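Local atomic coordinates of uncharacterized protein (PDB entry 3LFT), a protein that probably serves as the substrate-binding component of an ABC transporter and binds L-tryptophan. Residues Q120-L125 with A230-D235. Residues are numbered along the deposited sequence; the frame is centred on the assembly and turned at random.
Sequences QQQVEL and ASVVID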
loop_
_atom_site.group_PDB
_atom_site.type_symbol
_atom_site.label_atom_id
_atom_site.label_comp_id
_atom_site.label_asym_id
_atom_site.label_seq_id
_atom_site.Cartn_x
_atom_site.Cartn_y
_atom_site.Cartn_z
ATOM N N GLN A 120 14.488 5.123 1.080
ATOM C CA GLN A 120 15.676 5.741 1.667
ATOM C C GLN A 120 15.488 5.995 3.157
ATOM O O GLN A 120 16.369 5.676 3.974
ATOM C CB GLN A 120 16.039 7.036 0.933
ATOM C CG GLN A 120 17.231 7.783 1.554
ATOM C CD GLN A 120 17.609 9.057 0.813
ATOM O OE1 GLN A 120 17.277 9.231 -0.362
ATOM N NE2 GLN A 120 18.308 9.954 1.499
ATOM N N GLN A 121 14.342 6.566 3.503
ATOM C CA GLN A 121 14.041 6.849 4.909
ATOM C C GLN A 121 13.902 5.594 5.747
ATOM O O GLN A 121 14.303 5.577 6.917
ATOM C CB GLN A 121 12.793 7.709 5.066
ATOM C CG GLN A 121 12.957 9.170 4.696
ATOM C CD GLN A 121 11.628 9.874 4.774
ATOM O OE1 GLN A 121 10.918 9.983 3.773
ATOM N NE2 GLN A 121 11.251 10.313 5.978
ATOM N N GLN A 122 13.371 4.521 5.168
ATOM C CA GLN A 122 13.287 3.257 5.892
ATOM C C GLN A 122 14.674 2.697 6.159
ATOM O O GLN A 122 14.935 2.219 7.272
ATOM C CB GLN A 122 12.427 2.263 5.123
ATOM C CG GLN A 122 10.964 2.656 5.147
ATOM C CD GLN A 122 10.097 1.835 4.220
ATOM O OE1 GLN A 122 10.588 1.007 3.451
ATOM N NE2 GLN A 122 8.798 2.079 4.276
ATOM N N VAL A 123 15.547 2.737 5.147
ATOM C CA VAL A 123 16.929 2.292 5.362
ATOM C C VAL A 123 17.601 3.114 6.465
ATOM O O VAL A 123 18.235 2.551 7.352
ATOM C CB VAL A 123 17.738 2.305 4.043
ATOM C CG1 VAL A 123 19.217 2.147 4.315
ATOM C CG2 VAL A 123 17.245 1.192 3.133
ATOM N N GLU A 124 17.429 4.434 6.423
ATOM C CA GLU A 124 18.021 5.299 7.449
ATOM C C GLU A 124 17.490 4.930 8.839
ATOM O O GLU A 124 18.248 4.895 9.802
ATOM C CB GLU A 124 17.817 6.791 7.122
ATOM C CG GLU A 124 18.658 7.268 5.928
ATOM C CD GLU A 124 18.166 8.557 5.256
ATOM O OE1 GLU A 124 17.001 8.983 5.457
ATOM O OE2 GLU A 124 18.957 9.139 4.481
ATOM N N LEU A 125 16.201 4.622 8.938
ATOM C CA LEU A 125 15.603 4.246 10.227
ATOM C C LEU A 125 16.169 2.925 10.744
ATOM O O LEU A 125 16.468 2.783 11.936
ATOM C CB LEU A 125 14.084 4.161 10.106
ATOM C CG LEU A 125 13.314 3.853 11.410
ATOM C CD1 LEU A 125 13.521 4.878 12.514
ATOM C CD2 LEU A 125 11.816 3.724 11.069
ATOM N N ALA A 230 8.861 -0.811 13.572
ATOM C CA ALA A 230 8.834 0.559 13.099
ATOM C C ALA A 230 8.790 0.552 11.588
ATOM O O ALA A 230 9.041 -0.460 10.926
ATOM C CB ALA A 230 10.100 1.299 13.570
ATOM N N SER A 231 8.424 1.702 11.033
ATOM C CA SER A 231 8.522 1.936 9.603
ATOM C C SER A 231 8.497 3.433 9.308
ATOM O O SER A 231 8.493 4.252 10.231
ATOM C CB SER A 231 7.423 1.192 8.829
ATOM O OG SER A 231 7.682 1.265 7.433
ATOM N N VAL A 232 8.460 3.770 8.021
ATOM C CA VAL A 232 8.224 5.142 7.542
ATOM C C VAL A 232 7.086 5.014 6.541
ATOM O O VAL A 232 7.196 4.233 5.585
ATOM C CB VAL A 232 9.470 5.777 6.909
ATOM C CG1 VAL A 232 9.182 7.219 6.541
ATOM C CG2 VAL A 232 10.666 5.675 7.880
ATOM N N VAL A 233 5.998 5.746 6.783
ATOM C CA VAL A 233 4.731 5.452 6.113
ATOM C C VAL A 233 3.994 6.706 5.700
ATOM O O VAL A 233 4.177 7.772 6.277
ATOM C CB VAL A 233 3.798 4.591 7.022
ATOM C CG1 VAL A 233 4.462 3.242 7.328
ATOM C CG2 VAL A 233 3.470 5.324 8.323
ATOM N N ILE A 234 3.152 6.527 4.692
ATOM C CA ILE A 234 2.274 7.591 4.230
ATOM C C ILE A 234 0.943 7.496 4.950
ATOM O O ILE A 234 0.498 6.402 5.330
ATOM C CB ILE A 234 2.060 7.467 2.748
ATOM C CG1 ILE A 234 3.390 7.680 2.050
ATOM C CG2 ILE A 234 1.045 8.480 2.248
ATOM C CD1 ILE A 234 3.429 6.992 0.752
ATOM N N ASP A 235 0.304 8.647 5.160
ATOM C CA ASP A 235 -0.976 8.692 5.873
ATOM C C ASP A 235 -2.101 8.126 4.995
ATOM O O ASP A 235 -2.407 8.674 3.933
ATOM C CB ASP A 235 -1.236 10.145 6.297
ATOM C CG ASP A 235 -2.460 10.321 7.163
ATOM O OD1 ASP A 235 -3.578 10.014 6.716
ATOM O OD2 ASP A 235 -2.313 10.868 8.281
#
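The side-chain amide NE2 of Q122 donates to the carbonyl O of V232 at 3.0 Å, with an N-H...O angle of 156°. The setting is a periplasmic-binding-protein fold of two lobes, each built on a parallel sheet. The acceptor lies close to the amide plane of Q122, and NE2 in turn lies in the carbonyl plane of V232. NE2 also donates to N117 OD1, S219 OG adds a weak bond, and OE1 accepts from W191 NE1, which supports the modelled orientation of this buried amide. Segment 120-125, part of helix 119-129, runs roughly antiparallel (157°) to strand 230-233, 7.6 Å between the short axes. The contact thus packs the helix on an edge strand of a small mixed sheet, the S231 side chain lying about 10 Å from the bound tryptophan. The extended chain of Q122 carries its amide past V232, CG packing 3.9 Å from V232 CB. V232 aims its CB at the helix and is the residue most covered by it: CG1, anti to the backbone N (chi1 -176°), meets Q121 CB, while CG2 sits 3.8 Å from Q121 O. V232 N is buried without a partner. One turn on, L125 puts CD2 3.9 Å from both V232 CG2 and A230 CB, and the same methyl lies 3.5 Å from S231 O.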